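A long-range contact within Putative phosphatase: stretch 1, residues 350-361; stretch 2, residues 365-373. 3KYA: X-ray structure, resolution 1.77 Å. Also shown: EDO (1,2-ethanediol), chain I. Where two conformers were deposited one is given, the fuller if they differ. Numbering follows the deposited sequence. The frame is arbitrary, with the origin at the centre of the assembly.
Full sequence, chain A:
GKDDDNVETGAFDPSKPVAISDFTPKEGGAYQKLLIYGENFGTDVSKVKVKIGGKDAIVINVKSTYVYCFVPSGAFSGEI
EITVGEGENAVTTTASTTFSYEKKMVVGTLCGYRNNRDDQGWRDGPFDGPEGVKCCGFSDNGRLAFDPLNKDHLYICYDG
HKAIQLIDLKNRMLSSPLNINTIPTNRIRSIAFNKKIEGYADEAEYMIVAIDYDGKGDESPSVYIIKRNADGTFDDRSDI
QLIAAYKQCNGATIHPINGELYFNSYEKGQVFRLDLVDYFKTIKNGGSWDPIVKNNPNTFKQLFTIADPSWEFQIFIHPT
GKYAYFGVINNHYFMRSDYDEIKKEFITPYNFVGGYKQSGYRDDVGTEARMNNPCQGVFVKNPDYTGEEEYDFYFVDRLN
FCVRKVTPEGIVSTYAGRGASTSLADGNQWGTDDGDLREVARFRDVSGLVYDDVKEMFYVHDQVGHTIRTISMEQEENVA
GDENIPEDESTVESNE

Stretch 1 350-361: YNFVGGYKQSGY
Stretch 2 365-373: VGTEARMNN

Two irregular segments of one chain meet here mainly through backbone, burying 670 Å² in all, and a glycine takes part in three of the four closest CA pairs. Stretch 1 begins as a strand at Tyr-350, turns a corner at Val-353 and continues as loop; stretch 2 is loop around a short 3-10 segment at Thr-367 and Glu-368. The register pairs the CA atoms of Val-353 and Gly-366 at 4.2 Å, Gly-354 CA and Thr-367 CA at 4.6 Å, Ser-359 CA and Asn-372 CA at 4.8 Å, and Gly-360 CA and Arg-370 CA at 4.8 Å.

Two direct hydrogen bonds cross the contact. Gly-354 N donates to Gly-366 O at 3.1 Å; the same carbonyl accepts from Ala-369 N at 3.2 Å and takes a CA-H...O contact from Val-353 CA at 3.3 Å. Further along, Gly-360 N donates to Met-371 O at 3.0 Å, an acceptor also approached by Ser-359 CA at 3.4 Å. Between these bonds a water does the work: it accepts from Gly-355 N at 3.0 Å and from Met-371 N at 3.0 Å, and lies 2.8 Å from Gln-358 O, to which it can donate. Gly-355 N thus finds its acceptor in water, its 3.3 Å approach to Ala-369 O being too poorly angled.

Glycine is required at Gly-354, where phi/psi of 95/165 would jam a CB against the preceding carbonyl. At Gly-355 (-99/118) an ideal CB would clash with Arg-370 NH1 at 2.6 Å; Gly-360, at 173/-171, would put one a tight 3.1 Å from Arg-370 CB. Gly-366 has positive phi (52/-132), which favours glycine.

Arg-370 (chi1 m, chi2 m, chi3 t, chi4 -89°) points its CB toward stretch 1 and has the largest covered area, yet its NH1 is satisfied within its own stretch, donating to Thr-367 O and Ala-369 O, each at 2.8 Å. Gly-355 CA lies over one face of the guanidinium, 3.4 Å from Arg-370 NH1. Gln-358 OE1 comes within 3.1 Å of Arg-370 NH2, but the angle is poor for a hydrogen bond. Gln-358 (m, t, chi3 55°) uses NE2 to donate to Tyr-356 O at 2.9 Å, bracing the type II turn from Gly-355 to Gln-358, itself closed by Gln-358 N to Gly-355 O at 2.9 Å.

Apolar packing is slight: selenomethionine Met-371 (p, t, p) starts away but returns its CE to 3.9 Å from CG2 of Val-353 (m).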

# COMPACT_ATOMS: atom_id res chain seq x y z
N TYR A 350 -19.78 -15.28 -2.35
CA TYR A 350 -19.88 -14.51 -1.11
C TYR A 350 -19.44 -13.07 -1.35
O TYR A 350 -18.68 -12.78 -2.27
CB TYR A 350 -19.07 -15.18 0.01
CG TYR A 350 -17.57 -15.37 -0.25
CD1 TYR A 350 -16.67 -14.33 -0.03
CD2 TYR A 350 -17.05 -16.59 -0.68
CE1 TYR A 350 -15.31 -14.49 -0.24
CE2 TYR A 350 -15.68 -16.77 -0.89
CZ TYR A 350 -14.82 -15.71 -0.68
OH TYR A 350 -13.47 -15.87 -0.87
N ASN A 351 -19.92 -12.17 -0.50
CA ASN A 351 -19.58 -10.75 -0.61
C ASN A 351 -18.07 -10.56 -0.45
O ASN A 351 -17.47 -11.09 0.47
CB ASN A 351 -20.38 -9.90 0.38
CG ASN A 351 -21.88 -9.96 0.12
OD1 ASN A 351 -22.35 -10.78 -0.66
ND2 ASN A 351 -22.64 -9.11 0.80
N PHE A 352 -17.46 -9.83 -1.38
CA PHE A 352 -16.00 -9.63 -1.40
C PHE A 352 -15.57 -8.18 -1.15
O PHE A 352 -14.91 -7.90 -0.14
CB PHE A 352 -15.44 -10.19 -2.73
CG PHE A 352 -13.94 -10.05 -2.88
CD1 PHE A 352 -13.08 -10.54 -1.90
CD2 PHE A 352 -13.39 -9.45 -4.00
CE1 PHE A 352 -11.70 -10.40 -2.04
CE2 PHE A 352 -12.01 -9.29 -4.14
CZ PHE A 352 -11.17 -9.78 -3.17
N VAL A 353 -15.91 -7.26 -2.05
CA VAL A 353 -15.56 -5.84 -1.87
C VAL A 353 -16.74 -4.94 -2.21
O VAL A 353 -17.53 -5.26 -3.09
CB VAL A 353 -14.34 -5.40 -2.70
CG1 VAL A 353 -13.05 -6.08 -2.20
CG2 VAL A 353 -14.58 -5.68 -4.20
N GLY A 354 -16.85 -3.81 -1.51
CA GLY A 354 -17.95 -2.88 -1.71
C GLY A 354 -19.07 -3.14 -0.72
O GLY A 354 -19.13 -4.20 -0.09
N GLY A 355 -19.97 -2.16 -0.61
CA GLY A 355 -21.13 -2.24 0.27
C GLY A 355 -22.42 -2.63 -0.42
O GLY A 355 -22.88 -1.94 -1.31
N TYR A 356 -22.97 -3.76 -0.00
CA TYR A 356 -24.26 -4.29 -0.45
C TYR A 356 -25.33 -3.19 -0.47
O TYR A 356 -25.75 -2.71 0.58
CB TYR A 356 -24.66 -5.41 0.53
CG TYR A 356 -26.05 -5.99 0.39
CD1 TYR A 356 -26.32 -7.00 -0.51
CD2 TYR A 356 -27.08 -5.58 1.24
CE1 TYR A 356 -27.60 -7.55 -0.62
CE2 TYR A 356 -28.36 -6.12 1.14
CZ TYR A 356 -28.61 -7.11 0.21
OH TYR A 356 -29.87 -7.66 0.10
N LYS A 357 -25.76 -2.79 -1.68
CA LYS A 357 -26.80 -1.76 -1.87
C LYS A 357 -26.43 -0.40 -1.28
O LYS A 357 -27.32 0.39 -0.92
CB LYS A 357 -28.16 -2.22 -1.30
CG LYS A 357 -28.60 -3.60 -1.77
CD LYS A 357 -30.02 -3.96 -1.33
CE LYS A 357 -31.06 -3.10 -2.04
NZ LYS A 357 -32.47 -3.58 -1.84
N GLN A 358 -25.14 -0.10 -1.17
CA GLN A 358 -24.67 1.16 -0.61
C GLN A 358 -23.65 1.82 -1.53
O GLN A 358 -22.46 1.54 -1.45
CB GLN A 358 -24.05 0.91 0.77
CG GLN A 358 -25.01 0.22 1.74
CD GLN A 358 -24.31 -0.47 2.91
OE1 GLN A 358 -23.54 0.16 3.65
NE2 GLN A 358 -24.62 -1.76 3.11
N SER A 359 -24.12 2.70 -2.41
CA SER A 359 -23.24 3.43 -3.32
C SER A 359 -22.35 4.42 -2.57
O SER A 359 -22.73 4.95 -1.52
CB SER A 359 -24.04 4.18 -4.38
OG SER A 359 -24.87 5.18 -3.80
N GLY A 360 -21.17 4.68 -3.12
CA GLY A 360 -20.25 5.66 -2.55
C GLY A 360 -18.90 5.65 -3.24
O GLY A 360 -18.72 5.02 -4.28
N TYR A 361 -17.95 6.37 -2.65
CA TYR A 361 -16.57 6.38 -3.12
C TYR A 361 -15.65 6.33 -1.90
O TYR A 361 -15.50 7.32 -1.17
CB TYR A 361 -16.27 7.61 -3.98
CG TYR A 361 -14.81 7.68 -4.35
CD1 TYR A 361 -14.25 6.72 -5.18
CD2 TYR A 361 -14.00 8.70 -3.87
CE1 TYR A 361 -12.90 6.76 -5.51
CE2 TYR A 361 -12.65 8.75 -4.21
CZ TYR A 361 -12.11 7.78 -5.03
OH TYR A 361 -10.77 7.83 -5.36
N VAL A 365 -10.74 -1.73 2.72
CA VAL A 365 -10.63 -3.18 2.61
C VAL A 365 -11.99 -3.85 2.62
O VAL A 365 -12.86 -3.49 3.42
CB VAL A 365 -9.80 -3.77 3.80
CG1 VAL A 365 -9.65 -5.29 3.68
CG2 VAL A 365 -8.44 -3.10 3.89
N GLY A 366 -12.16 -4.84 1.75
CA GLY A 366 -13.39 -5.63 1.71
C GLY A 366 -14.70 -4.87 1.61
O GLY A 366 -14.83 -3.95 0.79
N THR A 367 -15.66 -5.24 2.46
CA THR A 367 -17.00 -4.63 2.46
C THR A 367 -17.07 -3.23 3.08
O THR A 367 -18.16 -2.67 3.22
CB THR A 367 -18.03 -5.60 3.08
OG1 THR A 367 -17.63 -5.93 4.41
CG2 THR A 367 -18.13 -6.87 2.22
N GLU A 368 -15.92 -2.67 3.47
CA GLU A 368 -15.84 -1.29 3.95
C GLU A 368 -15.56 -0.34 2.77
O GLU A 368 -15.73 0.87 2.89
CB GLU A 368 -14.77 -1.13 5.03
CG GLU A 368 -15.05 -1.91 6.31
CD GLU A 368 -16.33 -1.46 7.01
OE1 GLU A 368 -16.72 -0.28 6.84
OE2 GLU A 368 -16.93 -2.27 7.74
N ALA A 369 -15.12 -0.89 1.64
CA ALA A 369 -14.88 -0.10 0.44
C ALA A 369 -16.24 0.32 -0.12
O ALA A 369 -17.27 -0.33 0.15
CB ALA A 369 -14.06 -0.89 -0.62
N ARG A 370 -16.25 1.42 -0.86
CA ARG A 370 -17.45 1.90 -1.50
C ARG A 370 -17.16 2.22 -2.97
O ARG A 370 -16.11 2.74 -3.29
CB ARG A 370 -17.99 3.13 -0.77
CG ARG A 370 -18.48 2.83 0.65
CD ARG A 370 -19.78 2.03 0.64
NE ARG A 370 -20.27 1.73 1.99
CZ ARG A 370 -19.94 0.65 2.71
NH1 ARG A 370 -19.11 -0.27 2.25
NH2 ARG A 370 -20.46 0.50 3.92
N MSE A 371 -18.12 1.87 -3.82
CA MSE A 371 -18.05 2.10 -5.26
C MSE A 371 -19.45 2.49 -5.75
O MSE A 371 -20.41 2.49 -4.98
CB MSE A 371 -17.50 0.86 -5.96
CG MSE A 371 -18.31 -0.40 -5.67
SE MSE A 371 -17.43 -2.06 -6.20
CE MSE A 371 -15.93 -2.16 -4.99
N ASN A 372 -19.58 2.84 -7.03
CA ASN A 372 -20.85 3.31 -7.53
C ASN A 372 -21.02 2.93 -9.01
O ASN A 372 -20.47 3.59 -9.89
CB ASN A 372 -20.94 4.82 -7.32
CG ASN A 372 -22.33 5.37 -7.50
OD1 ASN A 372 -23.20 4.70 -8.05
ND2 ASN A 372 -22.55 6.60 -7.05
N ASN A 373 -21.81 1.88 -9.23
CA ASN A 373 -22.04 1.31 -10.57
C ASN A 373 -20.75 0.73 -11.14
O ASN A 373 -20.21 1.23 -12.15
CB ASN A 373 -22.66 2.31 -11.58
CG ASN A 373 -24.14 2.54 -11.39
OD1 ASN A 373 -24.96 2.12 -12.21
ND2 ASN A 373 -24.50 3.22 -10.31
C1 EDO I . -10.32 -19.20 -0.10
O1 EDO I . -10.35 -20.16 -1.15
C2 EDO I . -11.15 -17.99 -0.50
O2 EDO I . -12.46 -18.37 -0.91
O HOH W 1 -20.22 0.18 -2.49